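Local coordinates for protein ribokinase RBSK (Mycobacterium tuberculosis, PDB 3GO6) that probably catalyses the magnesium-dependent phosphorylation of D-ribose at O-5 by ATP, giving ribose 5-phosphate and ADP, at residues Ala193-Ala198 and Pro210-Ile215; Asp145-Gln150 and Ala170-Asn175; Phe231-Pro236 and Glu267-Leu272. All blocks are in the same frame, centred on the assembly; numbering follows the deposited sequence.

Contact 1: residues Ala193-Ala198 and Pro210-Ile215; sequences ADVVIA and PTHFVI
Asp-194 O takes the backbone N-H of His-212 at 2.8 Å and so opens the pairing of two parallel strands, 195-199 and 212-216, the two strands of a beta-alpha-beta unit whose crossover contains helix 200-205. From there the bonds run alternately: Val-196 N gives to His-212 O, Val-196 O receives Val-214 N at 2.7 Å, and Ala-198 N gives to Val-214 O. Val-196 thus spends both its backbone polar groups on this neighbour, whereas Val-195 bonds Val-172 and Val-174, and Ile-197 bonds Val-174 and Ala-176, just past strand 171-175. The alpha hydrogens of Val-195 and Ile-197 add CA-H...O contacts to His-212 O and Val-214 O, leaving each of these oxygens with one N-H and one C-H partner.

Asp-194 and His-212 find their side-chain partners outside the pair. Asp-194 OD2 accepts from Val-172 N, tying this end to the next strand, and His-212 ND1 is hydrogen-bonded to the hydroxyl of Tyr-224 while its ring meets Trp-258 edge-to-face.

CG1 of Val-195 touches CG2 of Val-214 at 4.0 Å on one face, where Ile-197 and Val-214 pack on Phe-250 of helix 246-257 and Val-195 on Trp-258. The other face carries Val-196 and Phe-213 side by side, pointing the same way. Pro-210 CD rests over one face of the Phe-213 ring, Ile-215 CG1 over the opposite one. Val-196 CG1 stands anti to the backbone N (chi1 177°) and touches Phe-213 CE1 at 3.7 Å, while Val-196 CG2 meets Pro-210 CG at 3.6 Å.

Contact 2: residues Asp145-Gln150 and Ala170-Asn175; sequences DVLLTQ and AVVMVN
Thr-149 O accepts the backbone N-H of Asn-175 at 2.7 Å. The same oxygen, Thr-149 O, also takes a CA-H...O contact from Val-174 CA at 3.4 Å. Four more bonds precede it in parallel register: Val-171 N to Asp-145 O, Leu-147 N to Val-171 O, Met-173 N to Leu-147 O and Thr-149 N to Met-173 O. At the first of them the donor is tilted 24° from the plane of the Asp-145 carbonyl. Met-173 O also receives the alpha hydrogen of Leu-148.

Met-173 meets Val-146 and Leu-148 on the face they share with Val-171. Its CG stands anti to the backbone N (chi1 -176°) and touches Leu-148 CD1 at 3.7 Å, with SD slightly farther from the same methyl at 4.0 Å; its CB lies 4.1 Å from Val-146 CG1. Val-146 and Val-171 run side by side, CG2 of the former against CB of the latter. Helix 246-257 packs over this face through Leu-254 and Ala-255.

On the opposite face, where Leu-147, Thr-149 and Val-172 pack on helix 155-167, Thr-149 CG2 meets Val-174 CG2 at 3.8 Å. The Thr-149 hydroxyl is anti to its own backbone N (chi1 -163°) and hydrogen-bonds Val-25 O on the adjoining strand. At the last pair Gln-150 CG packs on Asn-175 CB at 3.8 Å, and Gln-150 NE2 bonds Gln-62 OE1 of helix 58-68. Two parallel strands joined through helix 155-167 form a beta-alpha-beta crossover of the PfkB-family central sheet; their C-terminal ends lie near the ribose pocket and the predicted proton acceptor Asp-248.

Contact 3: residues Phe231-Pro236 and Glu267-Leu272; sequences FEVPAP and ERLRAL
The Phe-231 ring presents CE1 and CZ to helix 265-282, where two leucine methyls approach obliquely: Leu-269 CD1 comes to 3.9 Å from CE1, and Leu-272 CD1 to 4.0 Å from the same carbon. Val-233 CG2, from two residues along the strand, lies in the ring plane at its edge, and Tyr-224 of the neighbouring strand stacks with the ring. CG of Phe-231 stands between the backbone N and the carbonyl carbon (chi1 57°), with the ring on the helix side.

Val-233 completes the small apolar patch. Its CG2 touches Leu-269 CD1 at 4.0 Å and Leu-272 CB at 4.1 Å, and the Val-233 and Leu-272 side chains meet at about a right angle. Leu-269 CD1 thus touches both Phe-231 and Val-233. No hydrogen bond joins the two segments.

Around the patch, Leu-272 also packs on Val-214 and on Leu-254 of helix 246-257, while Arg-268 forms a salt bridge with Asp-228. Strand 231-233 and the helix segment run 43° apart: this is alpha/beta layer packing, a helix laid against the outermost strand of the main sheet, with Val-233 close to the ADP-binding residue Cys-276.

How the contacts relate
All three contacts involve the main eight-stranded sheet, contact 3 as a helix packed on its outermost strand 229-233. Along the chain contact 2 comes first, then contact 1, then contact 3. Contacts 2 and 1 are beta-alpha-beta units separated by one crossover through helix 183-192; their centres lie about 10 Å apart, and neighbouring strands 171-175 and 195-199 are joined by Ile-197 N to Val-174 O at 2.8 Å. Contact 3 lies about 13 Å from contact 1, centre to centre, and Val-214 CG1 meets Leu-272 CD2. Contacts 2 and 3, centres about 18 Å apart, do not touch. The series passes from strands whose C-terminal ends lie near the ribose pocket toward the ADP-binding side.

Contact 1: residues Ala193-Ala198 and Pro210-Ile215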
loop_
_atom_site.group_PDB
_atom_site.type_symbol
_atom_site.label_atom_id
_atom_site.label_comp_id
_atom_site.label_asym_id
_atom_site.label_seq_id
_atom_site.Cartn_x
_atom_site.Cartn_y
_atom_site.Cartn_z
ATOM N N ALA A 193 -1.573 -6.019 34.075
ATOM C CA ALA A 193 -2.429 -4.984 33.446
ATOM C C ALA A 193 -3.639 -4.651 34.318
ATOM O O ALA A 193 -4.318 -5.558 34.798
ATOM C CB ALA A 193 -2.898 -5.433 32.040
ATOM N N ASP A 194 -3.906 -3.362 34.499
ATOM C CA ASP A 194 -5.095 -2.879 35.176
ATOM C C ASP A 194 -6.316 -2.959 34.244
ATOM O O ASP A 194 -7.397 -3.407 34.653
ATOM C CB ASP A 194 -4.899 -1.434 35.672
ATOM C CG ASP A 194 -3.823 -1.317 36.767
ATOM O OD1 ASP A 194 -3.828 -2.151 37.702
ATOM O OD2 ASP A 194 -2.958 -0.394 36.686
ATOM N N VAL A 195 -6.134 -2.502 33.001
ATOM C CA VAL A 195 -7.213 -2.385 32.011
ATOM C C VAL A 195 -6.681 -2.967 30.720
ATOM O O VAL A 195 -5.539 -2.676 30.343
ATOM C CB VAL A 195 -7.587 -0.882 31.736
ATOM C CG1 VAL A 195 -8.788 -0.746 30.773
ATOM C CG2 VAL A 195 -7.858 -0.147 33.021
ATOM N N VAL A 196 -7.491 -3.800 30.060
ATOM C CA VAL A 196 -7.173 -4.300 28.738
ATOM C C VAL A 196 -8.330 -3.956 27.824
ATOM O O VAL A 196 -9.499 -4.179 28.180
ATOM C CB VAL A 196 -6.889 -5.820 28.702
ATOM C CG1 VAL A 196 -6.632 -6.275 27.275
ATOM C CG2 VAL A 196 -5.670 -6.136 29.550
ATOM N N ILE A 197 -7.992 -3.387 26.662
ATOM C CA ILE A 197 -8.973 -3.014 25.635
ATOM C C ILE A 197 -8.707 -3.910 24.472
ATOM O O ILE A 197 -7.565 -4.017 24.004
ATOM C CB ILE A 197 -8.805 -1.537 25.190
ATOM C CG1 ILE A 197 -8.895 -0.602 26.403
ATOM C CG2 ILE A 197 -9.831 -1.152 24.084
ATOM C CD1 ILE A 197 -8.279 0.804 26.156
ATOM N N ALA A 198 -9.754 -4.569 23.989
ATOM C CA ALA A 198 -9.595 -5.504 22.886
ATOM C C ALA A 198 -10.925 -5.758 22.221
ATOM O O ALA A 198 -11.953 -5.658 22.873
ATOM C CB ALA A 198 -9.004 -6.813 23.383
ATOM N N PRO A 210 -7.586 -8.992 33.153
ATOM C CA PRO A 210 -7.116 -7.865 33.944
ATOM C C PRO A 210 -8.163 -7.477 34.965
ATOM O O PRO A 210 -9.262 -8.043 34.969
ATOM C CB PRO A 210 -6.986 -6.752 32.898
ATOM C CG PRO A 210 -8.159 -7.050 31.957
ATOM C CD PRO A 210 -8.167 -8.555 31.858
ATOM N N THR A 211 -7.852 -6.498 35.805
ATOM C CA THR A 211 -8.840 -5.987 36.745
ATOM C C THR A 211 -10.078 -5.498 35.988
ATOM O O THR A 211 -11.209 -5.761 36.407
ATOM C CB THR A 211 -8.253 -4.853 37.592
ATOM O OG1 THR A 211 -6.969 -5.261 38.070
ATOM C CG2 THR A 211 -9.164 -4.531 38.790
ATOM N N HIS A 212 -9.857 -4.812 34.863
ATOM C CA HIS A 212 -10.945 -4.239 34.072
ATOM C C HIS A 212 -10.774 -4.634 32.594
ATOM O O HIS A 212 -9.920 -4.074 31.910
ATOM C CB HIS A 212 -10.952 -2.714 34.233
ATOM C CG HIS A 212 -10.922 -2.260 35.661
ATOM N ND1 HIS A 212 -12.035 -2.309 36.482
ATOM C CD2 HIS A 212 -9.924 -1.737 36.415
ATOM C CE1 HIS A 212 -11.718 -1.846 37.680
ATOM N NE2 HIS A 212 -10.442 -1.496 37.667
ATOM N N PHE A 213 -11.561 -5.603 32.123
ATOM C CA PHE A 213 -11.495 -6.087 30.740
ATOM C C PHE A 213 -12.558 -5.328 29.941
ATOM O O PHE A 213 -13.753 -5.438 30.229
ATOM C CB PHE A 213 -11.754 -7.601 30.666
ATOM C CG PHE A 213 -10.947 -8.337 29.608
ATOM C CD1 PHE A 213 -10.379 -7.663 28.506
ATOM C CD2 PHE A 213 -10.783 -9.728 29.701
ATOM C CE1 PHE A 213 -9.644 -8.353 27.540
ATOM C CE2 PHE A 213 -10.044 -10.442 28.747
ATOM C CZ PHE A 213 -9.468 -9.758 27.656
ATOM N N VAL A 214 -12.108 -4.526 28.974
ATOM C CA VAL A 214 -12.990 -3.687 28.157
ATOM C C VAL A 214 -13.002 -4.269 26.758
ATOM O O VAL A 214 -12.022 -4.156 26.004
ATOM C CB VAL A 214 -12.535 -2.199 28.141
ATOM C CG1 VAL A 214 -13.468 -1.350 27.266
ATOM C CG2 VAL A 214 -12.487 -1.623 29.564
ATOM N N ILE A 215 -14.096 -4.922 26.403
ATOM C CA ILE A 215 -14.154 -5.625 25.136
ATOM C C ILE A 215 -15.030 -4.819 24.187
ATOM O O ILE A 215 -16.230 -4.693 24.396
ATOM C CB ILE A 215 -14.672 -7.086 25.275
ATOM C CG1 ILE A 215 -13.810 -7.902 26.246
ATOM C CG2 ILE A 215 -14.686 -7.795 23.923
ATOM C CD1 ILE A 215 -14.341 -7.837 27.671
#

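Contact 2: residues Asp145-Gln150 and Ala170-Asn175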
loop_
_atom_site.group_PDB
_atom_site.type_symbol
_atom_site.label_atom_id
_atom_site.label_comp_id
_atom_site.label_asym_id
_atom_site.label_seq_id
_atom_site.Cartn_x
_atom_site.Cartn_y
_atom_site.Cartn_z
ATOM N N ASP A 145 -0.275 9.579 34.819
ATOM C CA ASP A 145 -1.423 9.045 35.534
ATOM C C ASP A 145 -1.872 7.723 34.892
ATOM O O ASP A 145 -2.231 6.766 35.591
ATOM C CB ASP A 145 -2.537 10.088 35.513
ATOM C CG ASP A 145 -2.134 11.360 36.250
ATOM O OD1 ASP A 145 -1.499 11.235 37.319
ATOM O OD2 ASP A 145 -2.419 12.462 35.755
ATOM N N VAL A 146 -1.822 7.679 33.558
ATOM C CA VAL A 146 -2.182 6.466 32.803
ATOM C C VAL A 146 -1.101 6.157 31.760
ATOM O O VAL A 146 -0.745 7.027 30.959
ATOM C CB VAL A 146 -3.545 6.629 32.076
ATOM C CG1 VAL A 146 -3.914 5.356 31.279
ATOM C CG2 VAL A 146 -4.671 6.979 33.063
ATOM N N LEU A 147 -0.571 4.937 31.797
ATOM C CA LEU A 147 0.218 4.409 30.683
ATOM C C LEU A 147 -0.720 3.684 29.711
ATOM O O LEU A 147 -1.489 2.824 30.116
ATOM C CB LEU A 147 1.312 3.440 31.158
ATOM C CG LEU A 147 1.847 2.495 30.058
ATOM C CD1 LEU A 147 2.831 3.171 29.124
ATOM C CD2 LEU A 147 2.429 1.233 30.622
ATOM N N LEU A 148 -0.680 4.053 28.433
ATOM C CA LEU A 148 -1.420 3.309 27.430
ATOM C C LEU A 148 -0.437 2.718 26.413
ATOM O O LEU A 148 0.409 3.436 25.845
ATOM C CB LEU A 148 -2.477 4.221 26.774
ATOM C CG LEU A 148 -3.245 3.676 25.569
ATOM C CD1 LEU A 148 -4.051 2.428 25.935
ATOM C CD2 LEU A 148 -4.140 4.756 24.963
ATOM N N THR A 149 -0.538 1.413 26.187
ATOM C CA THR A 149 0.383 0.733 25.287
ATOM C C THR A 149 -0.361 -0.275 24.399
ATOM O O THR A 149 -1.505 -0.625 24.693
ATOM C CB THR A 149 1.561 0.086 26.090
ATOM O OG1 THR A 149 2.634 -0.233 25.204
ATOM C CG2 THR A 149 1.117 -1.161 26.826
ATOM N N GLN A 150 0.259 -0.672 23.287
ATOM C CA GLN A 150 -0.305 -1.671 22.359
ATOM C C GLN A 150 0.840 -2.561 21.914
ATOM O O GLN A 150 1.961 -2.412 22.402
ATOM C CB GLN A 150 -1.002 -1.057 21.114
ATOM C CG GLN A 150 -1.610 0.344 21.329
ATOM C CD GLN A 150 -0.526 1.437 21.429
ATOM O OE1 GLN A 150 0.546 1.306 20.836
ATOM N NE2 GLN A 150 -0.807 2.500 22.178
ATOM N N ALA A 170 0.803 4.398 38.433
ATOM C CA ALA A 170 0.022 4.776 37.247
ATOM C C ALA A 170 -0.850 3.608 36.798
ATOM O O ALA A 170 -0.483 2.439 36.984
ATOM C CB ALA A 170 0.936 5.187 36.124
ATOM N N VAL A 171 -1.987 3.920 36.183
ATOM C CA VAL A 171 -2.812 2.896 35.553
ATOM C C VAL A 171 -2.075 2.219 34.375
ATOM O O VAL A 171 -1.567 2.896 33.484
ATOM C CB VAL A 171 -4.143 3.491 35.047
ATOM C CG1 VAL A 171 -4.975 2.425 34.301
ATOM C CG2 VAL A 171 -4.928 4.097 36.205
ATOM N N VAL A 172 -2.024 0.889 34.378
ATOM C CA VAL A 172 -1.502 0.147 33.235
ATOM C C VAL A 172 -2.672 -0.238 32.318
ATOM O O VAL A 172 -3.508 -1.067 32.667
ATOM C CB VAL A 172 -0.679 -1.097 33.641
ATOM C CG1 VAL A 172 -0.244 -1.861 32.409
ATOM C CG2 VAL A 172 0.548 -0.685 34.476
ATOM N N MET A 173 -2.709 0.375 31.138
ATOM C CA MET A 173 -3.784 0.156 30.176
ATOM C C MET A 173 -3.196 -0.369 28.868
ATOM O O MET A 173 -2.337 0.288 28.251
ATOM C CB MET A 173 -4.553 1.473 29.974
ATOM C CG MET A 173 -5.799 1.374 29.053
ATOM S SD MET A 173 -6.693 2.944 28.880
ATOM C CE MET A 173 -7.487 3.067 30.484
ATOM N N VAL A 174 -3.633 -1.555 28.456
ATOM C CA VAL A 174 -3.079 -2.228 27.294
ATOM C C VAL A 174 -4.161 -2.426 26.252
ATOM O O VAL A 174 -5.228 -2.986 26.534
ATOM C CB VAL A 174 -2.435 -3.606 27.666
ATOM C CG1 VAL A 174 -1.868 -4.326 26.423
ATOM C CG2 VAL A 174 -1.352 -3.415 28.725
ATOM N N ASN A 175 -3.900 -1.925 25.048
ATOM C CA ASN A 175 -4.715 -2.309 23.901
ATOM C C ASN A 175 -4.105 -3.578 23.355
ATOM O O ASN A 175 -3.023 -3.544 22.751
ATOM C CB ASN A 175 -4.740 -1.180 22.861
ATOM C CG ASN A 175 -5.545 -1.532 21.638
ATOM O OD1 ASN A 175 -6.499 -2.340 21.695
ATOM N ND2 ASN A 175 -5.172 -0.945 20.521
#

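Contact 3: residues Phe231-Pro236 and Glu267-Leu272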
loop_
_atom_site.group_PDB
_atom_site.type_symbol
_atom_site.label_atom_id
_atom_site.label_comp_id
_atom_site.label_asym_id
_atom_site.label_seq_id
_atom_site.Cartn_x
_atom_site.Cartn_y
_atom_site.Cartn_z
ATOM N N PHE A 231 -21.204 -5.987 32.458
ATOM C CA PHE A 231 -22.228 -5.135 31.856
ATOM C C PHE A 231 -21.815 -4.656 30.466
ATOM O O PHE A 231 -20.663 -4.847 30.035
ATOM C CB PHE A 231 -22.611 -3.942 32.755
ATOM C CG PHE A 231 -21.453 -3.043 33.145
ATOM C CD1 PHE A 231 -21.075 -1.967 32.330
ATOM C CD2 PHE A 231 -20.772 -3.242 34.349
ATOM C CE1 PHE A 231 -20.013 -1.129 32.690
ATOM C CE2 PHE A 231 -19.703 -2.403 34.724
ATOM C CZ PHE A 231 -19.324 -1.346 33.893
ATOM N N GLU A 232 -22.773 -4.057 29.764
ATOM C CA GLU A 232 -22.519 -3.496 28.448
ATOM C C GLU A 232 -22.746 -1.991 28.483
ATOM O O GLU A 232 -23.493 -1.476 29.326
ATOM C CB GLU A 232 -23.355 -4.208 27.368
ATOM C CG GLU A 232 -23.106 -5.729 27.326
ATOM C CD GLU A 232 -23.348 -6.379 25.967
ATOM O OE1 GLU A 232 -24.003 -5.751 25.095
ATOM O OE2 GLU A 232 -22.874 -7.535 25.776
ATOM N N VAL A 233 -22.058 -1.283 27.594
ATOM C CA VAL A 233 -22.168 0.165 27.489
ATOM C C VAL A 233 -22.422 0.453 26.008
ATOM O O VAL A 233 -21.558 0.148 25.176
ATOM C CB VAL A 233 -20.879 0.889 27.957
ATOM C CG1 VAL A 233 -21.030 2.395 27.817
ATOM C CG2 VAL A 233 -20.533 0.535 29.408
ATOM N N PRO A 234 -23.617 0.987 25.671
ATOM C CA PRO A 234 -23.956 1.313 24.279
ATOM C C PRO A 234 -23.241 2.537 23.711
ATOM O O PRO A 234 -22.780 3.416 24.454
ATOM C CB PRO A 234 -25.476 1.578 24.340
ATOM C CG PRO A 234 -25.689 2.116 25.701
ATOM C CD PRO A 234 -24.757 1.265 26.577
ATOM N N ALA A 235 -23.149 2.577 22.385
ATOM C CA ALA A 235 -22.629 3.737 21.666
ATOM C C ALA A 235 -23.800 4.461 21.010
ATOM O O ALA A 235 -24.810 3.829 20.725
ATOM C CB ALA A 235 -21.634 3.272 20.590
ATOM N N PRO A 236 -23.663 5.771 20.742
ATOM C CA PRO A 236 -24.621 6.459 19.867
ATOM C C PRO A 236 -24.812 5.744 18.520
ATOM O O PRO A 236 -23.849 5.207 17.947
ATOM C CB PRO A 236 -23.970 7.827 19.644
ATOM C CG PRO A 236 -23.098 8.027 20.836
ATOM C CD PRO A 236 -22.613 6.681 21.240
ATOM N N GLU A 267 -16.670 6.619 38.002
ATOM C CA GLU A 267 -15.641 7.232 37.173
ATOM C C GLU A 267 -15.269 6.314 36.011
ATOM O O GLU A 267 -15.067 6.786 34.898
ATOM C CB GLU A 267 -14.398 7.533 38.005
ATOM C CG GLU A 267 -14.554 8.662 39.014
ATOM C CD GLU A 267 -13.433 8.640 40.049
ATOM O OE1 GLU A 267 -13.199 7.572 40.664
ATOM O OE2 GLU A 267 -12.764 9.676 40.224
ATOM N N ARG A 268 -15.175 5.012 36.275
ATOM C CA ARG A 268 -14.922 4.033 35.218
ATOM C C ARG A 268 -16.063 3.980 34.196
ATOM O O ARG A 268 -15.816 3.965 32.977
ATOM C CB ARG A 268 -14.631 2.647 35.796
ATOM C CG ARG A 268 -13.270 2.573 36.532
ATOM C CD ARG A 268 -12.957 1.140 36.933
ATOM N NE ARG A 268 -13.706 0.712 38.120
ATOM C CZ ARG A 268 -13.262 0.851 39.373
ATOM N NH1 ARG A 268 -12.064 1.388 39.604
ATOM N NH2 ARG A 268 -14.005 0.442 40.395
ATOM N N LEU A 269 -17.309 3.959 34.682
ATOM C CA LEU A 269 -18.460 3.981 33.780
ATOM C C LEU A 269 -18.492 5.253 32.914
ATOM O O LEU A 269 -18.816 5.189 31.736
ATOM C CB LEU A 269 -19.783 3.794 34.552
ATOM C CG LEU A 269 -21.083 3.816 33.735
ATOM C CD1 LEU A 269 -21.129 2.656 32.739
ATOM C CD2 LEU A 269 -22.307 3.801 34.667
ATOM N N ARG A 270 -18.159 6.401 33.500
ATOM C CA ARG A 270 -18.122 7.655 32.745
ATOM C C ARG A 270 -17.039 7.599 31.639
ATOM O O ARG A 270 -17.267 8.053 30.523
ATOM C CB ARG A 270 -17.869 8.832 33.680
ATOM C CG ARG A 270 -17.817 10.182 32.992
ATOM C CD ARG A 270 -17.126 11.234 33.873
ATOM N NE ARG A 270 -16.816 12.448 33.108
ATOM C CZ ARG A 270 -15.642 12.700 32.517
ATOM N NH1 ARG A 270 -14.638 11.833 32.593
ATOM N NH2 ARG A 270 -15.476 13.822 31.830
ATOM N N ALA A 271 -15.880 7.024 31.958
ATOM C CA ALA A 271 -14.804 6.860 30.964
ATOM C C ALA A 271 -15.291 5.982 29.815
ATOM O O ALA A 271 -15.078 6.296 28.638
ATOM C CB ALA A 271 -13.559 6.247 31.632
ATOM N N LEU A 272 -15.938 4.870 30.155
ATOM C CA LEU A 272 -16.494 3.942 29.145
ATOM C C LEU A 272 -17.536 4.590 28.234
ATOM O O LEU A 272 -17.495 4.401 27.010
ATOM C CB LEU A 272 -17.048 2.667 29.810
ATOM C CG LEU A 272 -16.033 1.733 30.503
ATOM C CD1 LEU A 272 -16.716 0.853 31.548
ATOM C CD2 LEU A 272 -15.289 0.848 29.482
#